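Local atomic coordinates of 3-hydroxyisobutyryl-CoA hydrolase (Mycobacterium thermoresistibile, PDB entry 4HDT), a protein that probably hydrolyses 3-hydroxyisobutyryl-CoA to free 3-hydroxyisobutyrate and coenzyme A, and belongs to the crotonase-like enoyl-CoA hydratase/isomerase family. Residues 161-171 and 223-234. Residues are numbered along the deposited sequence; the frame is centred on the assembly and turned at random.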
# COMPACT_ATOMS: atom_id res chain seq x y z
N PRO A 161 -0.57 12.92 8.58
CA PRO A 161 -0.59 14.32 8.98
C PRO A 161 -0.58 15.28 7.80
O PRO A 161 0.11 15.02 6.79
CB PRO A 161 0.68 14.46 9.82
CG PRO A 161 1.09 13.09 10.24
CD PRO A 161 0.63 12.22 9.10
N GLY A 162 -1.30 16.39 7.93
CA GLY A 162 -1.17 17.44 6.93
C GLY A 162 -1.56 16.94 5.56
O GLY A 162 -2.55 16.23 5.41
N LYS A 163 -0.75 17.29 4.55
CA LYS A 163 -0.90 16.78 3.19
C LYS A 163 0.18 15.76 2.86
O LYS A 163 0.41 15.49 1.69
CB LYS A 163 -0.85 17.93 2.18
CG LYS A 163 -1.89 19.01 2.42
CD LYS A 163 -3.30 18.46 2.38
CE LYS A 163 -4.34 19.52 2.66
NZ LYS A 163 -5.64 18.87 2.91
N LEU A 164 0.85 15.21 3.87
CA LEU A 164 1.88 14.21 3.60
C LEU A 164 1.37 13.03 2.77
O LEU A 164 2.09 12.48 1.92
CB LEU A 164 2.49 13.69 4.90
CG LEU A 164 3.34 14.66 5.77
CD1 LEU A 164 3.94 13.91 6.93
CD2 LEU A 164 4.40 15.40 5.02
N GLY A 165 0.12 12.63 3.03
CA GLY A 165 -0.49 11.54 2.25
C GLY A 165 -0.64 11.86 0.77
O GLY A 165 -0.39 10.99 -0.12
N LEU A 166 -1.04 13.09 0.43
CA LEU A 166 -1.14 13.47 -0.99
C LEU A 166 0.22 13.47 -1.65
O LEU A 166 0.38 13.07 -2.81
CB LEU A 166 -1.77 14.87 -1.18
CG LEU A 166 -3.19 14.98 -0.81
CD1 LEU A 166 -3.69 16.40 -1.08
CD2 LEU A 166 -4.02 14.01 -1.60
N HIS A 167 1.21 13.99 -0.94
CA HIS A 167 2.57 13.95 -1.46
C HIS A 167 2.99 12.51 -1.80
O HIS A 167 3.50 12.27 -2.89
CB HIS A 167 3.51 14.64 -0.47
CG HIS A 167 4.95 14.49 -0.79
ND1 HIS A 167 5.58 15.23 -1.78
CD2 HIS A 167 5.89 13.65 -0.29
CE1 HIS A 167 6.84 14.88 -1.84
NE2 HIS A 167 7.06 13.91 -0.98
N ALA A 168 2.86 11.61 -0.84
CA ALA A 168 3.23 10.23 -1.09
C ALA A 168 2.44 9.65 -2.28
O ALA A 168 3.01 8.95 -3.12
CB ALA A 168 3.04 9.41 0.16
N ALA A 169 1.15 9.98 -2.36
CA ALA A 169 0.25 9.38 -3.38
C ALA A 169 0.52 9.92 -4.78
O ALA A 169 0.45 9.18 -5.78
CB ALA A 169 -1.18 9.64 -3.00
N LEU A 170 0.83 11.22 -4.90
CA LEU A 170 1.00 11.84 -6.22
C LEU A 170 2.40 11.66 -6.75
O LEU A 170 2.59 11.42 -7.95
CB LEU A 170 0.59 13.32 -6.16
CG LEU A 170 -0.87 13.55 -5.83
CD1 LEU A 170 -1.16 15.05 -5.82
CD2 LEU A 170 -1.87 12.84 -6.74
N THR A 171 3.40 11.77 -5.86
CA THR A 171 4.77 11.48 -6.29
C THR A 171 4.95 9.99 -6.54
O THR A 171 5.69 9.61 -7.43
CB THR A 171 5.87 11.92 -5.29
OG1 THR A 171 5.76 11.20 -4.05
CG2 THR A 171 5.81 13.48 -5.05
N LEU A 223 10.54 13.20 5.88
CA LEU A 223 9.26 13.66 5.43
C LEU A 223 8.64 14.68 6.39
O LEU A 223 8.04 15.69 5.97
CB LEU A 223 8.30 12.47 5.20
CG LEU A 223 7.32 12.60 4.07
CD1 LEU A 223 7.96 13.08 2.79
CD2 LEU A 223 6.70 11.22 3.83
N ALA A 224 8.72 14.43 7.70
CA ALA A 224 8.24 15.36 8.70
C ALA A 224 8.90 16.73 8.56
O ALA A 224 8.24 17.74 8.72
CB ALA A 224 8.43 14.83 10.11
N GLU A 225 10.18 16.75 8.27
CA GLU A 225 10.87 18.03 8.05
C GLU A 225 10.40 18.78 6.80
O GLU A 225 10.61 20.00 6.72
CB GLU A 225 12.37 17.80 7.98
CG GLU A 225 12.92 17.26 9.29
CD GLU A 225 14.44 17.28 9.35
OE1 GLU A 225 15.07 17.79 8.41
OE2 GLU A 225 15.00 16.77 10.35
N GLN A 226 9.83 18.07 5.82
CA GLN A 226 9.32 18.70 4.59
C GLN A 226 7.89 19.17 4.72
O GLN A 226 7.33 19.64 3.74
CB GLN A 226 9.37 17.73 3.40
CG GLN A 226 10.69 17.04 3.17
CD GLN A 226 11.88 17.93 3.36
OE1 GLN A 226 11.99 18.98 2.72
NE2 GLN A 226 12.80 17.52 4.24
N ARG A 227 7.26 18.97 5.88
CA ARG A 227 5.82 19.24 5.98
C ARG A 227 5.39 20.67 5.63
O ARG A 227 4.29 20.90 5.13
CB ARG A 227 5.26 18.90 7.36
CG ARG A 227 3.73 18.98 7.34
CD ARG A 227 3.12 18.36 8.54
NE ARG A 227 1.76 18.84 8.77
CZ ARG A 227 1.07 18.54 9.85
NH1 ARG A 227 1.63 17.77 10.79
NH2 ARG A 227 -0.15 19.01 10.00
N SER A 228 6.25 21.64 5.92
CA SER A 228 5.91 23.03 5.70
C SER A 228 5.55 23.27 4.23
O SER A 228 4.48 23.81 3.93
CB SER A 228 7.09 23.94 6.08
OG SER A 228 8.30 23.51 5.45
N TRP A 229 6.43 22.85 3.31
CA TRP A 229 6.20 23.12 1.88
C TRP A 229 5.21 22.13 1.25
O TRP A 229 4.50 22.46 0.30
CB TRP A 229 7.51 23.19 1.05
CG TRP A 229 8.36 21.95 0.98
CD1 TRP A 229 9.47 21.70 1.71
CD2 TRP A 229 8.17 20.80 0.14
NE1 TRP A 229 9.99 20.49 1.40
CE2 TRP A 229 9.22 19.91 0.42
CE3 TRP A 229 7.25 20.45 -0.86
CZ2 TRP A 229 9.36 18.69 -0.23
CZ3 TRP A 229 7.39 19.26 -1.49
CH2 TRP A 229 8.44 18.39 -1.18
N ILE A 230 5.15 20.92 1.80
CA ILE A 230 4.11 19.98 1.40
C ILE A 230 2.73 20.56 1.70
O ILE A 230 1.89 20.64 0.82
CB ILE A 230 4.33 18.59 2.06
CG1 ILE A 230 5.56 17.92 1.44
CG2 ILE A 230 3.11 17.70 1.83
CD1 ILE A 230 6.09 16.71 2.20
N ASP A 231 2.51 21.00 2.93
CA ASP A 231 1.21 21.57 3.31
C ASP A 231 0.92 22.86 2.52
O ASP A 231 -0.24 23.13 2.18
CB ASP A 231 1.18 21.87 4.80
CG ASP A 231 1.04 20.64 5.64
OD1 ASP A 231 1.03 19.50 5.10
OD2 ASP A 231 0.91 20.81 6.88
N GLU A 232 1.96 23.64 2.21
CA GLU A 232 1.83 24.85 1.41
C GLU A 232 1.33 24.55 0.01
O GLU A 232 0.52 25.27 -0.53
CB GLU A 232 3.21 25.52 1.29
CG GLU A 232 3.33 26.74 0.36
CD GLU A 232 4.76 27.24 0.20
OE1 GLU A 232 5.64 26.67 0.89
OE2 GLU A 232 5.00 28.22 -0.56
N CYS A 233 1.90 23.52 -0.59
CA CYS A 233 1.77 23.33 -2.02
C CYS A 233 0.68 22.35 -2.39
O CYS A 233 0.14 22.44 -3.50
CB CYS A 233 3.11 22.88 -2.63
SG CYS A 233 4.39 24.16 -2.52
N TYR A 234 0.36 21.41 -1.50
CA TYR A 234 -0.62 20.38 -1.84
C TYR A 234 -2.06 20.74 -1.47
O TYR A 234 -2.92 19.88 -1.48
CB TYR A 234 -0.19 19.02 -1.26
CG TYR A 234 0.96 18.31 -1.97
CD1 TYR A 234 2.27 18.57 -1.66
CD2 TYR A 234 0.69 17.36 -2.94
CE1 TYR A 234 3.32 17.89 -2.29
CE2 TYR A 234 1.71 16.69 -3.59
CZ TYR A 234 3.01 16.92 -3.26
OH TYR A 234 4.03 16.25 -3.85
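His-167 and Tyr-234 are joined by a hydrogen bond of 2.8 Å between ND1 and OH, in which either group could be the donor. With CG anti to the backbone N (chi1 171°), the imidazole swings to where ND1 meets the hydroxyl, while the backbone of helix 164-171 places His-167 CB over one face of the tyrosine ring, a CH-pi contact 4.0 Å from the centroid. The two ring planes are nearly perpendicular. Ile-230 CD1 sits over one face of the imidazole, while Trp-229 turns its edge toward the histidine in an offset edge-to-face pair, centroids 5.7 Å apart; the three aromatics form one cluster. Leu-166 CB approaches the tyrosine ring near CD2, and Leu-170 CD1 lies at its edge. Leu-164 CD2 meets Ile-230 CD1 at 3.5 Å, the two side chains crossing at about a right angle.

At the N-terminal end of helix 164-171, Asp-231 OD1 accepts the N-H of Lys-163, the N-cap residue, at 2.9 Å and nearly straight (164°), from above the carboxylate plane. Its other oxygen, OD2, takes Arg-227 NE in a salt bridge. The extended arginine lays one guanidinium face over Pro-161 and Gly-162, in the type II' turn that leads into the helix.

Helices 164-171 and 227-233 cross at 79° within the crotonase-like family region, the contact centred about 17 Å from the chain centre and away from the zinc sites. Helices 239-249 and 252-261 close round Tyr-234 and Trp-229, helix 266-279 packs on Leu-166 and Leu-170, and helix 177-183 meets Leu-164 and Leu-223.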